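PDB 2EF5: arginase from Thermus thermophilus, which probably hydrolyses L-arginine to L-ornithine and urea with the help of two manganese ions per subunit. Local coordinates for residues A[76-89]-A[97-109]. Sequence-based numbering, arbitrary orientation.
Sequences LKERLAALPEGVFP and SLSMGSVAGAARG
The backbones come closest at Lys77 and Gly105, whose CA atoms are 3.9 Å apart. The axes of 76-81 and 99-107 approach to 7.3 Å and run nearly parallel, with a signed crossing angle of -26°, a spacing that glycine permits: Gly105, having no side chain, lets Lys77 O come within 3.5 Å of its CA, and Gly101, one turn earlier, lets its O meet Lys77 CA at 3.3 Å in a CA-H...O contact. Leu80 enters as a knob among Gly101, Ser102, Gly105 and Ala106, its CD1 3.4 Å from Ser102 O. Because CG of Leu76 stands anti to the backbone N (chi1 174°), CD2 reaches Leu98 O, 3.3 Å away. Both leucines also touch Val91 of strand 87-93, which joins the two helices in sequence and belongs to the parallel sheet of the arginase alpha/beta fold; Ser102, small enough for this interface, turns its OG to Asp259. The periphery is looser. Lys77 lays its extended aliphatic chain along Ala104, CD to CB 4.1 Å, and carries NZ to Val153 O. Beyond the helix, Arg108, at positive phi, stretches back toward the carbonyl of Ala81, a suitable partner for a cation: NH1 is directed at Ala81 O, but the very short modelled distance leaves the details doubtful. Exposed Glu85 lies over one guanidinium face through CG, while OE2 is well out of the guanidinium plane, so charge attraction is probable although no N-H points at it.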
ATOM      1  N   LEU A  76      11.538 -19.382 -42.871  1.00 27.98           N
ATOM      2  CA  LEU A  76      10.155 -18.992 -42.606  1.00 27.90           C
ATOM      3  C   LEU A  76       9.975 -17.490 -42.826  1.00 27.38           C
ATOM      4  O   LEU A  76       9.041 -17.064 -43.498  1.00 27.29           O
ATOM      5  CB  LEU A  76       9.768 -19.353 -41.170  1.00 24.57           C
ATOM      6  CG  LEU A  76       8.398 -18.886 -40.669  1.00 24.47           C
ATOM      7  CD1 LEU A  76       7.298 -19.521 -41.506  1.00 23.37           C
ATOM      8  CD2 LEU A  76       8.240 -19.266 -39.201  1.00 21.76           C
ATOM      9  N   LYS A  77      10.873 -16.693 -42.256  1.00 28.42           N
ATOM     10  CA  LYS A  77      10.801 -15.246 -42.402  1.00 29.81           C
ATOM     11  C   LYS A  77      10.764 -14.856 -43.877  1.00 30.80           C
ATOM     12  O   LYS A  77       9.922 -14.070 -44.300  1.00 31.17           O
ATOM     13  CB  LYS A  77      12.001 -14.587 -41.722  1.00 29.99           C
ATOM     14  CG  LYS A  77      12.106 -13.081 -41.930  1.00 29.94           C
ATOM     15  CD  LYS A  77      13.404 -12.545 -41.348  1.00 29.01           C
ATOM     16  CE  LYS A  77      13.580 -11.064 -41.648  1.00 29.96           C
ATOM     17  NZ  LYS A  77      14.873 -10.548 -41.105  1.00 32.41           N
ATOM     18  N   GLU A  78      11.678 -15.423 -44.659  1.00 32.23           N
ATOM     19  CA  GLU A  78      11.757 -15.120 -46.084  1.00 33.47           C
ATOM     20  C   GLU A  78      10.509 -15.546 -46.839  1.00 32.85           C
ATOM     21  O   GLU A  78      10.054 -14.848 -47.747  1.00 31.29           O
ATOM     22  CB  GLU A  78      12.982 -15.801 -46.690  1.00 35.27           C
ATOM     23  CG  GLU A  78      14.262 -15.491 -45.945  1.00 39.11           C
ATOM     24  CD  GLU A  78      15.466 -16.192 -46.531  1.00 42.43           C
ATOM     25  OE1 GLU A  78      15.393 -17.420 -46.767  1.00 43.67           O
ATOM     26  OE2 GLU A  78      16.491 -15.513 -46.747  1.00 43.09           O
ATOM     27  N   ARG A  79       9.965 -16.700 -46.464  1.00 32.20           N
ATOM     28  CA  ARG A  79       8.766 -17.216 -47.107  1.00 33.55           C
ATOM     29  C   ARG A  79       7.576 -16.289 -46.891  1.00 32.16           C
ATOM     30  O   ARG A  79       6.798 -16.047 -47.810  1.00 32.57           O
ATOM     31  CB  ARG A  79       8.437 -18.612 -46.572  1.00 35.49           C
ATOM     32  CG  ARG A  79       7.229 -19.243 -47.235  1.00 38.59           C
ATOM     33  CD  ARG A  79       7.556 -19.779 -48.620  1.00 41.53           C
ATOM     34  NE  ARG A  79       6.371 -19.822 -49.474  1.00 44.62           N
ATOM     35  CZ  ARG A  79       6.153 -20.745 -50.404  1.00 46.55           C
ATOM     36  NH1 ARG A  79       7.040 -21.714 -50.599  1.00 48.73           N
ATOM     37  NH2 ARG A  79       5.054 -20.698 -51.149  1.00 46.61           N
ATOM     38  N   LEU A  80       7.441 -15.769 -45.675  1.00 31.62           N
ATOM     39  CA  LEU A  80       6.337 -14.871 -45.350  1.00 31.69           C
ATOM     40  C   LEU A  80       6.530 -13.478 -45.957  1.00 32.81           C
ATOM     41  O   LEU A  80       5.578 -12.861 -46.439  1.00 33.06           O
ATOM     42  CB  LEU A  80       6.175 -14.759 -43.827  1.00 30.45           C
ATOM     43  CG  LEU A  80       5.772 -16.027 -43.057  1.00 29.93           C
ATOM     44  CD1 LEU A  80       5.610 -15.693 -41.581  1.00 29.81           C
ATOM     45  CD2 LEU A  80       4.472 -16.586 -43.611  1.00 27.90           C
ATOM     46  N   ALA A  81       7.763 -12.984 -45.935  1.00 33.35           N
ATOM     47  CA  ALA A  81       8.057 -11.663 -46.478  1.00 34.68           C
ATOM     48  C   ALA A  81       7.804 -11.636 -47.980  1.00 34.82           C
ATOM     49  O   ALA A  81       7.490 -10.592 -48.548  1.00 35.63           O
ATOM     50  CB  ALA A  81       9.508 -11.283 -46.188  1.00 34.63           C
ATOM     51  N   ALA A  82       7.931 -12.792 -48.617  1.00 34.57           N
ATOM     52  CA  ALA A  82       7.729 -12.890 -50.054  1.00 35.54           C
ATOM     53  C   ALA A  82       6.263 -13.004 -50.469  1.00 35.83           C
ATOM     54  O   ALA A  82       5.947 -12.899 -51.655  1.00 36.14           O
ATOM     55  CB  ALA A  82       8.517 -14.075 -50.606  1.00 35.34           C
ATOM     56  N   LEU A  83       5.368 -13.219 -49.509  1.00 35.04           N
ATOM     57  CA  LEU A  83       3.948 -13.338 -49.831  1.00 34.75           C
ATOM     58  C   LEU A  83       3.374 -12.037 -50.379  1.00 35.20           C
ATOM     59  O   LEU A  83       3.760 -10.955 -49.951  1.00 33.98           O
ATOM     60  CB  LEU A  83       3.140 -13.739 -48.587  1.00 32.75           C
ATOM     61  CG  LEU A  83       3.223 -15.192 -48.106  1.00 32.92           C
ATOM     62  CD1 LEU A  83       2.439 -15.356 -46.817  1.00 32.19           C
ATOM     63  CD2 LEU A  83       2.668 -16.115 -49.176  1.00 33.43           C
ATOM     64  N   PRO A  84       2.464 -12.122 -51.361  1.00 36.20           N
ATOM     65  CA  PRO A  84       1.905 -10.866 -51.863  1.00 37.84           C
ATOM     66  C   PRO A  84       1.135 -10.259 -50.687  1.00 39.77           C
ATOM     67  O   PRO A  84       0.497 -10.986 -49.929  1.00 40.46           O
ATOM     68  CB  PRO A  84       0.998 -11.326 -53.004  1.00 37.40           C
ATOM     69  CG  PRO A  84       0.611 -12.723 -52.611  1.00 37.92           C
ATOM     70  CD  PRO A  84       1.907 -13.281 -52.078  1.00 36.70           C
ATOM     71  N   GLU A  85       1.218  -8.942 -50.508  1.00 40.88           N
ATOM     72  CA  GLU A  85       0.522  -8.303 -49.399  1.00 42.46           C
ATOM     73  C   GLU A  85      -0.995  -8.499 -49.595  1.00 40.59           C
ATOM     74  O   GLU A  85      -1.484  -8.618 -50.721  1.00 40.89           O
ATOM     75  CB  GLU A  85       0.964  -6.831 -49.308  1.00 45.47           C
ATOM     76  CG  GLU A  85       2.468  -6.727 -48.896  1.00 50.60           C
ATOM     77  CD  GLU A  85       3.015  -5.320 -48.698  1.00 52.25           C
ATOM     78  OE1 GLU A  85       3.289  -4.639 -49.713  1.00 54.46           O
ATOM     79  OE2 GLU A  85       3.121  -4.865 -47.530  1.00 53.37           O
ATOM     80  N   GLY A  86      -1.724  -8.622 -48.489  1.00 39.19           N
ATOM     81  CA  GLY A  86      -3.158  -8.864 -48.558  1.00 37.28           C
ATOM     82  C   GLY A  86      -3.439 -10.329 -48.261  1.00 35.84           C
ATOM     83  O   GLY A  86      -4.589 -10.745 -48.108  1.00 36.95           O
ATOM     84  N   VAL A  87      -2.375 -11.122 -48.193  1.00 33.55           N
ATOM     85  CA  VAL A  87      -2.517 -12.536 -47.890  1.00 32.10           C
ATOM     86  C   VAL A  87      -2.234 -12.719 -46.401  1.00 30.55           C
ATOM     87  O   VAL A  87      -1.148 -12.390 -45.915  1.00 29.81           O
ATOM     88  CB  VAL A  87      -1.542 -13.398 -48.725  1.00 33.33           C
ATOM     89  CG1 VAL A  87      -1.665 -14.860 -48.323  1.00 34.00           C
ATOM     90  CG2 VAL A  87      -1.854 -13.248 -50.211  1.00 34.60           C
ATOM     91  N   PHE A  88      -3.228 -13.230 -45.682  1.00 28.37           N
ATOM     92  CA  PHE A  88      -3.123 -13.459 -44.245  1.00 26.02           C
ATOM     93  C   PHE A  88      -2.379 -14.768 -43.975  1.00 24.71           C
ATOM     94  O   PHE A  88      -2.834 -15.847 -44.375  1.00 24.49           O
ATOM     95  CB  PHE A  88      -4.529 -13.528 -43.637  1.00 23.87           C
ATOM     96  CG  PHE A  88      -4.549 -13.531 -42.134  1.00 22.21           C
ATOM     97  CD1 PHE A  88      -4.958 -12.407 -41.432  1.00 19.81           C
ATOM     98  CD2 PHE A  88      -4.181 -14.668 -41.423  1.00 21.86           C
ATOM     99  CE1 PHE A  88      -5.007 -12.417 -40.035  1.00 22.51           C
ATOM    100  CE2 PHE A  88      -4.223 -14.690 -40.027  1.00 21.59           C
ATOM    101  CZ  PHE A  88      -4.636 -13.569 -39.332  1.00 20.53           C
ATOM    102  N   PRO A  89      -1.224 -14.692 -43.296  1.00 23.06           N
ATOM    103  CA  PRO A  89      -0.458 -15.906 -43.003  1.00 22.58           C
ATOM    104  C   PRO A  89      -0.753 -16.532 -41.644  1.00 21.32           C
ATOM    105  O   PRO A  89      -0.808 -15.839 -40.624  1.00 18.62           O
ATOM    106  CB  PRO A  89       0.980 -15.423 -43.081  1.00 21.64           C
ATOM    107  CG  PRO A  89       0.877 -14.082 -42.425  1.00 22.81           C
ATOM    108  CD  PRO A  89      -0.400 -13.493 -43.052  1.00 24.33           C
ATOM    109  N   SER A  97       9.549 -21.092 -30.877  1.00 22.72           N
ATOM    110  CA  SER A  97      10.752 -20.455 -31.411  1.00 24.22           C
ATOM    111  C   SER A  97      10.500 -19.966 -32.830  1.00 23.34           C
ATOM    112  O   SER A  97      11.093 -18.988 -33.264  1.00 23.22           O
ATOM    113  CB  SER A  97      11.920 -21.445 -31.438  1.00 25.87           C
ATOM    114  OG  SER A  97      12.260 -21.889 -30.138  1.00 30.55           O
ATOM    115  N   LEU A  98       9.619 -20.658 -33.550  1.00 22.74           N
ATOM    116  CA  LEU A  98       9.296 -20.292 -34.928  1.00 22.26           C
ATOM    117  C   LEU A  98       8.791 -18.859 -35.046  1.00 21.04           C
ATOM    118  O   LEU A  98       8.882 -18.250 -36.115  1.00 21.10           O
ATOM    119  CB  LEU A  98       8.251 -21.257 -35.505  1.00 21.66           C
ATOM    120  CG  LEU A  98       6.841 -21.222 -34.903  1.00 23.78           C
ATOM    121  CD1 LEU A  98       6.053 -20.035 -35.444  1.00 21.99           C
ATOM    122  CD2 LEU A  98       6.122 -22.515 -35.260  1.00 23.32           C
ATOM    123  N   SER A  99       8.262 -18.316 -33.953  1.00 19.94           N
ATOM    124  CA  SER A  99       7.744 -16.952 -33.981  1.00 20.94           C
ATOM    125  C   SER A  99       8.800 -15.895 -34.281  1.00 19.90           C
ATOM    126  O   SER A  99       8.459 -14.801 -34.725  1.00 19.91           O
ATOM    127  CB  SER A  99       7.029 -16.617 -32.667  1.00 22.30           C
ATOM    128  OG  SER A  99       5.797 -17.329 -32.576  1.00 24.24           O
ATOM    129  N   MET A 100      10.073 -16.209 -34.043  1.00 20.04           N
ATOM    130  CA  MET A 100      11.125 -15.245 -34.335  1.00 20.75           C
ATOM    131  C   MET A 100      11.085 -14.978 -35.833  1.00 19.94           C
ATOM    132  O   MET A 100      11.270 -13.850 -36.282  1.00 20.52           O
ATOM    133  CB  MET A 100      12.499 -15.798 -33.941  1.00 21.39           C
ATOM    134  CG  MET A 100      12.685 -16.026 -32.451  1.00 22.08           C
ATOM    135  SD  MET A 100      14.359 -16.584 -32.028  1.00 26.30           S
ATOM    136  CE  MET A 100      14.363 -18.216 -32.722  1.00 23.44           C
ATOM    137  N   GLY A 101      10.836 -16.033 -36.598  1.00 21.10           N
ATOM    138  CA  GLY A 101      10.763 -15.898 -38.041  1.00 21.18           C
ATOM    139  C   GLY A 101       9.397 -15.455 -38.539  1.00 23.27           C
ATOM    140  O   GLY A 101       9.307 -14.669 -39.484  1.00 23.47           O
ATOM    141  N   SER A 102       8.326 -15.939 -37.909  1.00 21.52           N
ATOM    142  CA  SER A 102       6.987 -15.574 -38.359  1.00 21.20           C
ATOM    143  C   SER A 102       6.669 -14.102 -38.144  1.00 20.66           C
ATOM    144  O   SER A 102       6.169 -13.439 -39.058  1.00 20.84           O
ATOM    145  CB  SER A 102       5.915 -16.445 -37.685  1.00 21.61           C
ATOM    146  OG  SER A 102       5.801 -16.167 -36.305  1.00 23.69           O
ATOM    147  N   VAL A 103       6.968 -13.580 -36.957  1.00 19.86           N
ATOM    148  CA  VAL A 103       6.691 -12.178 -36.667  1.00 20.82           C
ATOM    149  C   VAL A 103       7.545 -11.257 -37.529  1.00 23.90           C
ATOM    150  O   VAL A 103       7.027 -10.329 -38.146  1.00 23.18           O
ATOM    151  CB  VAL A 103       6.926 -11.848 -35.171  1.00 21.93           C
ATOM    152  CG1 VAL A 103       6.672 -10.363 -34.915  1.00 22.33           C
ATOM    153  CG2 VAL A 103       5.987 -12.686 -34.305  1.00 21.19           C
ATOM    154  N   ALA A 104       8.848 -11.528 -37.581  1.00 24.61           N
ATOM    155  CA  ALA A 104       9.769 -10.724 -38.378  1.00 26.83           C
ATOM    156  C   ALA A 104       9.371 -10.759 -39.850  1.00 27.79           C
ATOM    157  O   ALA A 104       9.426  -9.745 -40.543  1.00 28.86           O
ATOM    158  CB  ALA A 104      11.196 -11.239 -38.212  1.00 26.41           C
ATOM    159  N   GLY A 105       8.965 -11.932 -40.322  1.00 27.99           N
ATOM    160  CA  GLY A 105       8.571 -12.071 -41.710  1.00 28.74           C
ATOM    161  C   GLY A 105       7.239 -11.413 -42.015  1.00 30.37           C
ATOM    162  O   GLY A 105       7.121 -10.684 -42.997  1.00 30.10           O
ATOM    163  N   ALA A 106       6.240 -11.662 -41.170  1.00 30.52           N
ATOM    164  CA  ALA A 106       4.901 -11.099 -41.355  1.00 31.36           C
ATOM    165  C   ALA A 106       4.842  -9.587 -41.149  1.00 31.77           C
ATOM    166  O   ALA A 106       3.936  -8.924 -41.653  1.00 32.21           O
ATOM    167  CB  ALA A 106       3.904 -11.790 -40.408  1.00 30.14           C
ATOM    168  N   ALA A 107       5.799  -9.047 -40.404  1.00 32.90           N
ATOM    169  CA  ALA A 107       5.836  -7.618 -40.128  1.00 34.57           C
ATOM    170  C   ALA A 107       6.135  -6.807 -41.386  1.00 36.86           C
ATOM    171  O   ALA A 107       5.730  -5.648 -41.499  1.00 35.76           O
ATOM    172  CB  ALA A 107       6.874  -7.322 -39.058  1.00 34.68           C
ATOM    173  N   ARG A 108       6.853  -7.415 -42.324  1.00 38.26           N
ATOM    174  CA  ARG A 108       7.199  -6.749 -43.574  1.00 40.81           C
ATOM    175  C   ARG A 108       7.928  -5.428 -43.369  1.00 41.36           C
ATOM    176  O   ARG A 108       7.709  -4.471 -44.107  1.00 43.04           O
ATOM    177  CB  ARG A 108       5.938  -6.501 -44.406  1.00 42.21           C
ATOM    178  CG  ARG A 108       5.261  -7.769 -44.852  1.00 44.58           C
ATOM    179  CD  ARG A 108       4.201  -7.509 -45.898  1.00 47.83           C
ATOM    180  NE  ARG A 108       3.871  -8.753 -46.577  1.00 51.26           N
ATOM    181  CZ  ARG A 108       4.760  -9.488 -47.235  1.00 52.77           C
ATOM    182  NH1 ARG A 108       6.023  -9.093 -47.306  1.00 55.55           N
ATOM    183  NH2 ARG A 108       4.396 -10.628 -47.797  1.00 54.01           N
ATOM    184  N   GLY A 109       8.788  -5.373 -42.358  1.00 41.53           N
ATOM    185  CA  GLY A 109       9.538  -4.157 -42.104  1.00 41.20           C
ATOM    186  C   GLY A 109       8.761  -3.013 -41.481  1.00 41.42           C
ATOM    187  O   GLY A 109       9.343  -1.977 -41.166  1.00 41.78           O
TER